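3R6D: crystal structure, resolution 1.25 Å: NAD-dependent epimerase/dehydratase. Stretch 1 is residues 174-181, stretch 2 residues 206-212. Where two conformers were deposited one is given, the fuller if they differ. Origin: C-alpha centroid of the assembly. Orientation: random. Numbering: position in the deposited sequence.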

# COMPACT_ATOMS: atom_id res chain seq x y z
N GLN A 174 7.64 -18.30 -6.35
CA GLN A 174 8.39 -17.53 -7.34
C GLN A 174 7.59 -16.33 -7.75
O GLN A 174 6.39 -16.44 -7.98
CB GLN A 174 8.56 -18.35 -8.62
CG GLN A 174 9.29 -19.63 -8.43
CD GLN A 174 9.39 -20.42 -9.69
OE1 GLN A 174 9.62 -19.88 -10.76
NE2 GLN A 174 9.25 -21.73 -9.56
N PHE A 175 8.26 -15.19 -7.86
CA PHE A 175 7.62 -13.96 -8.34
C PHE A 175 8.36 -13.57 -9.62
O PHE A 175 9.44 -12.97 -9.57
CB PHE A 175 7.76 -12.87 -7.27
CG PHE A 175 6.89 -11.64 -7.46
CD1 PHE A 175 6.37 -11.00 -6.36
CD2 PHE A 175 6.72 -11.01 -8.70
CE1 PHE A 175 5.61 -9.87 -6.47
CE2 PHE A 175 5.93 -9.86 -8.80
CZ PHE A 175 5.37 -9.30 -7.65
N ASN A 176 7.79 -13.94 -10.76
CA ASN A 176 8.48 -13.75 -12.03
C ASN A 176 8.02 -12.54 -12.83
O ASN A 176 8.61 -12.21 -13.87
CB ASN A 176 8.36 -15.03 -12.85
CG ASN A 176 9.06 -16.21 -12.19
OD1 ASN A 176 8.53 -17.33 -12.10
ND2 ASN A 176 10.25 -15.96 -11.74
N ASP A 177 6.98 -11.86 -12.35
CA ASP A 177 6.44 -10.71 -13.09
C ASP A 177 7.31 -9.47 -12.87
O ASP A 177 7.50 -9.04 -11.72
CB ASP A 177 5.00 -10.40 -12.64
CG ASP A 177 4.04 -11.52 -12.92
OD1 ASP A 177 4.30 -12.40 -13.80
OD2 ASP A 177 2.98 -11.54 -12.22
N ALA A 178 7.77 -8.87 -13.98
CA ALA A 178 8.70 -7.75 -13.94
C ALA A 178 8.00 -6.41 -13.79
O ALA A 178 8.69 -5.39 -13.60
CB ALA A 178 9.58 -7.74 -15.17
N GLN A 179 6.66 -6.38 -13.87
CA GLN A 179 5.95 -5.11 -13.82
C GLN A 179 4.52 -5.32 -13.41
O GLN A 179 3.99 -6.44 -13.48
CB GLN A 179 5.99 -4.40 -15.17
CG GLN A 179 5.22 -5.19 -16.23
CD GLN A 179 5.48 -4.69 -17.63
OE1 GLN A 179 6.57 -4.21 -17.93
NE2 GLN A 179 4.46 -4.78 -18.50
N VAL A 180 3.87 -4.22 -13.01
CA VAL A 180 2.44 -4.21 -12.74
C VAL A 180 2.00 -2.74 -12.81
O VAL A 180 2.74 -1.84 -12.42
CB VAL A 180 2.11 -4.88 -11.37
CG1 VAL A 180 2.63 -4.04 -10.22
CG2 VAL A 180 0.60 -5.09 -11.22
N SER A 181 0.80 -2.51 -13.32
CA SER A 181 0.30 -1.14 -13.38
C SER A 181 -0.25 -0.68 -12.03
O SER A 181 -0.74 -1.48 -11.22
CB SER A 181 -0.76 -0.95 -14.46
OG SER A 181 -1.99 -1.47 -14.02
N ILE A 206 1.71 -10.54 0.31
CA ILE A 206 1.23 -11.08 -0.97
C ILE A 206 1.84 -10.24 -2.10
O ILE A 206 1.74 -9.01 -2.08
CB ILE A 206 -0.33 -11.01 -1.01
CG1 ILE A 206 -0.96 -11.77 0.17
CG2 ILE A 206 -0.89 -11.56 -2.33
CD1 ILE A 206 -0.48 -13.19 0.36
N GLY A 207 2.46 -10.89 -3.09
CA GLY A 207 2.97 -10.16 -4.25
C GLY A 207 1.83 -9.81 -5.21
O GLY A 207 0.82 -10.53 -5.29
N VAL A 208 2.00 -8.71 -5.94
CA VAL A 208 1.01 -8.28 -6.93
C VAL A 208 1.78 -8.01 -8.23
O VAL A 208 2.66 -7.14 -8.25
CB VAL A 208 0.23 -7.02 -6.48
CG1 VAL A 208 -0.91 -6.77 -7.45
CG2 VAL A 208 -0.36 -7.18 -5.08
N GLY A 209 1.41 -8.75 -9.28
CA GLY A 209 2.14 -8.63 -10.53
C GLY A 209 1.22 -8.72 -11.73
O GLY A 209 0.10 -9.26 -11.62
N GLU A 210 1.69 -8.23 -12.88
CA GLU A 210 0.94 -8.36 -14.14
C GLU A 210 1.24 -9.72 -14.76
O GLU A 210 2.39 -10.03 -15.08
CB GLU A 210 1.37 -7.25 -15.08
CG GLU A 210 0.69 -7.30 -16.47
CD GLU A 210 1.15 -6.21 -17.39
OE1 GLU A 210 1.65 -5.18 -16.94
OE2 GLU A 210 0.99 -6.38 -18.61
N PRO A 211 0.19 -10.54 -14.97
CA PRO A 211 0.44 -11.83 -15.60
C PRO A 211 1.13 -11.67 -16.96
O PRO A 211 0.84 -10.73 -17.68
CB PRO A 211 -0.96 -12.40 -15.78
CG PRO A 211 -1.80 -11.75 -14.68
CD PRO A 211 -1.23 -10.34 -14.60
N GLY A 212 2.04 -12.58 -17.28
CA GLY A 212 2.64 -12.58 -18.63
C GLY A 212 3.79 -11.62 -18.79
O GLY A 212 4.10 -11.22 -19.94
O HOH W 1 2.70 -14.53 -15.16
O HOH W 2 -0.50 -4.48 -14.91

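This is a compact, mostly buried contact in which two stretches, whose strands run at 79° to each other, are joined by one backbone hydrogen bond, one side-chain hydrogen bond and two bridging waters, with apolar packing beside them. The CA traces of the two stretches come closest where Val 180 CA lies 4.6 Å from Glu 210 CA. Here Glu 210 N donates to Gln 179 O (3.0 Å), and the same two residues pair again through their side chains, Gln 179 NE2 donating to Glu 210 OE1 at 3.2 Å. An amide that can donate suits a carboxylate that can only accept when ionized. Water 2 extends this link, accepting from Ser 181 N (2.8 Å) and donating to Glu 210 OE1 (3.0 Å).

Beside these bonds, Val 180 CG2 approaches Val 208 CG1 at 4.4 Å, a loose apolar contact. Phe 175 reaches the other strand where glycine leaves room: its CE1 lies 3.5 Å from Gly 207 CA, and an ideal CB on Gly 207 would lie 2.4 Å from Phe 175 CE1, a clash. Val 208 O, at the ring edge 3.5 Å from Phe 175 CZ, finds no hydrogen-bonding partner.

Gly 209 likewise makes room for Asp 177, whose OD2 would clash with a CB. Water 1 connects Asp 177 OD1 (3.0 Å) to Gly 212 N (3.0 Å), and the positive phi of Gly 212 favours glycine.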